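Local coordinates for protein-tyrosine-phosphatase (Vibrio vulnificus, PDB 7DHF), which probably removes phosphate from phosphotyrosine residues of proteins, as a low-molecular-weight protein tyrosine phosphatase, at residues Q113-K118 with Y135-E140. The protein carries 1 engineered substitution. Residues are numbered along the deposited sequence; the frame is centred on the assembly and turned at random.
Sequences QWIGQK and YQLIDE
Ile115 reaches from the loop that follows strand 108-110 to helix 128-146 and meets it with both branches, crossing the side chains of Leu137 and Glu140 at about right angles. Its CD1 lies 3.8 Å from Leu137 O and 4.1 Å from Leu137 CD2, while CG2 settles 4.0 Å from Glu140 CB, one helical turn further along. The first torsion (chi1 54°) turns the branched CB such that CG1 carries CD1 to the Leu137 carbonyl and CG2 is directed to Glu140; Ala141 adds to the same apolar patch.

Lys118 takes part through its aliphatic chain. The bend at chi3 brings CE to Leu137, 3.9 Å from CD2, so that this one methyl is touched by both loop residues; a further bend at chi4 turns only the ammonium end. The buried Leu137 also packs on Ile120.

Polar bonds run within each segment. On the helix, Gln136 NE2 donates to Glu140 OE2 over 2.7 Å, nearly straight at 175°, in the amide plane and into the anti lone pair of the carboxylate; this ties the acid along the helix surface while its CB touches CG2 of Ile115. In the loop, Gln117 N bonds to Gln113 O at 3.1 Å, closing the turn that carries Ile115. Beside it, Trp114 meets Trp145 edge-to-face and Lys148 through a cation-pi contact.

The small, partly buried interface of 183 Å² packs the loop after the last strand of the parallel sheet, which carries the predicted proton donor Asp122, against the C-terminal helix of the low-molecular-weight phosphatase fold. With no hydrogen bond or salt bridge spanning the two segments, aliphatic groups pack on each other and on the helix backbone, and the fit rests on shape and apolar contact rather than on directional bonds.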
loop_
_atom_site.group_PDB
_atom_site.type_symbol
_atom_site.label_atom_id
_atom_site.label_comp_id
_atom_site.label_asym_id
_atom_site.label_seq_id
_atom_site.Cartn_x
_atom_site.Cartn_y
_atom_site.Cartn_z
ATOM N N GLN A 113 -8.207 -7.328 -4.374
ATOM C CA GLN A 113 -9.478 -7.612 -5.038
ATOM C C GLN A 113 -9.422 -8.907 -5.838
ATOM O O GLN A 113 -10.385 -9.682 -5.844
ATOM C CB GLN A 113 -9.889 -6.457 -5.951
ATOM C CG GLN A 113 -11.084 -6.828 -6.823
ATOM C CD GLN A 113 -11.752 -5.652 -7.499
ATOM O OE1 GLN A 113 -11.336 -4.504 -7.357
ATOM N NE2 GLN A 113 -12.803 -5.942 -8.252
ATOM N N TRP A 114 -8.310 -9.161 -6.520
ATOM C CA TRP A 114 -8.244 -10.231 -7.507
ATOM C C TRP A 114 -7.784 -11.559 -6.929
ATOM O O TRP A 114 -7.684 -12.541 -7.673
ATOM C CB TRP A 114 -7.337 -9.797 -8.660
ATOM C CG TRP A 114 -7.791 -8.495 -9.219
ATOM C CD1 TRP A 114 -7.128 -7.303 -9.186
ATOM C CD2 TRP A 114 -9.039 -8.244 -9.869
ATOM N NE1 TRP A 114 -7.884 -6.326 -9.785
ATOM C CE2 TRP A 114 -9.062 -6.880 -10.216
ATOM C CE3 TRP A 114 -10.138 -9.043 -10.198
ATOM C CZ2 TRP A 114 -10.139 -6.297 -10.877
ATOM C CZ3 TRP A 114 -11.207 -8.462 -10.855
ATOM C CH2 TRP A 114 -11.200 -7.102 -11.187
ATOM N N ILE A 115 -7.544 -11.623 -5.622
ATOM C CA ILE A 115 -7.202 -12.876 -4.959
ATOM C C ILE A 115 -8.315 -13.228 -3.981
ATOM O O ILE A 115 -8.058 -13.581 -2.827
ATOM C CB ILE A 115 -5.819 -12.804 -4.279
ATOM C CG1 ILE A 115 -5.727 -11.601 -3.330
ATOM C CG2 ILE A 115 -4.728 -12.739 -5.339
ATOM C CD1 ILE A 115 -4.504 -11.627 -2.418
ATOM N N GLY A 116 -9.559 -13.130 -4.438
ATOM C CA GLY A 116 -10.699 -13.436 -3.600
ATOM C C GLY A 116 -11.180 -12.293 -2.741
ATOM O O GLY A 116 -11.859 -12.537 -1.737
ATOM N N GLN A 117 -10.854 -11.054 -3.102
ATOM C CA GLN A 117 -11.214 -9.882 -2.306
ATOM C C GLN A 117 -10.791 -10.069 -0.850
ATOM O O GLN A 117 -11.568 -9.883 0.089
ATOM C CB GLN A 117 -12.700 -9.554 -2.451
ATOM C CG GLN A 117 -13.089 -9.329 -3.906
ATOM C CD GLN A 117 -14.467 -8.731 -4.077
ATOM O OE1 GLN A 117 -14.615 -7.519 -4.210
ATOM N NE2 GLN A 117 -15.483 -9.583 -4.098
ATOM N N LYS A 118 -9.527 -10.438 -0.677
ATOM C CA LYS A 118 -8.963 -10.787 0.619
ATOM C C LYS A 118 -8.231 -9.599 1.225
ATOM O O LYS A 118 -7.525 -8.866 0.525
ATOM C CB LYS A 118 -7.966 -11.938 0.466
ATOM C CG LYS A 118 -8.549 -13.332 0.645
ATOM C CD LYS A 118 -7.581 -14.423 0.167
ATOM C CE LYS A 118 -6.196 -14.339 0.805
ATOM N NZ LYS A 118 -6.194 -14.712 2.243
ATOM N N TYR A 135 4.134 -10.338 1.973
ATOM C CA TYR A 135 4.719 -10.122 0.655
ATOM C C TYR A 135 4.082 -11.035 -0.382
ATOM O O TYR A 135 3.801 -10.607 -1.507
ATOM C CB TYR A 135 6.237 -10.321 0.680
ATOM C CG TYR A 135 6.858 -9.889 -0.625
ATOM C CD1 TYR A 135 7.323 -8.594 -0.793
ATOM C CD2 TYR A 135 6.922 -10.756 -1.710
ATOM C CE1 TYR A 135 7.859 -8.178 -1.990
ATOM C CE2 TYR A 135 7.455 -10.345 -2.917
ATOM C CZ TYR A 135 7.923 -9.055 -3.051
ATOM O OH TYR A 135 8.456 -8.631 -4.245
ATOM N N GLN A 136 3.848 -12.298 -0.022
ATOM C CA GLN A 136 3.239 -13.234 -0.961
ATOM C C GLN A 136 1.886 -12.727 -1.444
ATOM O O GLN A 136 1.611 -12.707 -2.649
ATOM C CB GLN A 136 3.090 -14.606 -0.302
ATOM C CG GLN A 136 2.497 -15.668 -1.216
ATOM C CD GLN A 136 3.418 -16.027 -2.363
ATOM O OE1 GLN A 136 4.641 -15.979 -2.227
ATOM N NE2 GLN A 136 2.838 -16.389 -3.499
ATOM N N LEU A 137 1.018 -12.328 -0.511
ATOM C CA LEU A 137 -0.296 -11.824 -0.898
ATOM C C LEU A 137 -0.173 -10.547 -1.714
ATOM O O LEU A 137 -0.877 -10.371 -2.714
ATOM C CB LEU A 137 -1.161 -11.591 0.339
ATOM C CG LEU A 137 -1.542 -12.832 1.150
ATOM C CD1 LEU A 137 -2.328 -12.431 2.388
ATOM C CD2 LEU A 137 -2.337 -13.827 0.315
ATOM N N ILE A 138 0.708 -9.635 -1.298
ATOM C CA ILE A 138 0.895 -8.391 -2.039
ATOM C C ILE A 138 1.369 -8.687 -3.455
ATOM O O ILE A 138 0.883 -8.094 -4.426
ATOM C CB ILE A 138 1.861 -7.463 -1.279
ATOM C CG1 ILE A 138 1.194 -6.954 0.001
ATOM C CG2 ILE A 138 2.312 -6.299 -2.158
ATOM C CD1 ILE A 138 2.131 -6.235 0.950
ATOM N N ASP A 139 2.314 -9.617 -3.593
ATOM C CA ASP A 139 2.844 -9.972 -4.905
ATOM C C ASP A 139 1.748 -10.542 -5.801
ATOM O O ASP A 139 1.549 -10.082 -6.931
ATOM C CB ASP A 139 3.982 -10.979 -4.716
ATOM C CG ASP A 139 4.733 -11.273 -5.998
ATOM O OD1 ASP A 139 4.599 -10.502 -6.970
ATOM O OD2 ASP A 139 5.478 -12.276 -6.020
ATOM N N GLU A 140 1.024 -11.549 -5.310
ATOM C CA GLU A 140 -0.059 -12.133 -6.095
ATOM C C GLU A 140 -1.100 -11.083 -6.463
ATOM O O GLU A 140 -1.571 -11.033 -7.608
ATOM C CB GLU A 140 -0.725 -13.253 -5.295
ATOM C CG GLU A 140 0.151 -14.471 -5.056
ATOM C CD GLU A 140 -0.573 -15.559 -4.283
ATOM O OE1 GLU A 140 -1.816 -15.636 -4.388
ATOM O OE2 GLU A 140 0.101 -16.335 -3.571
#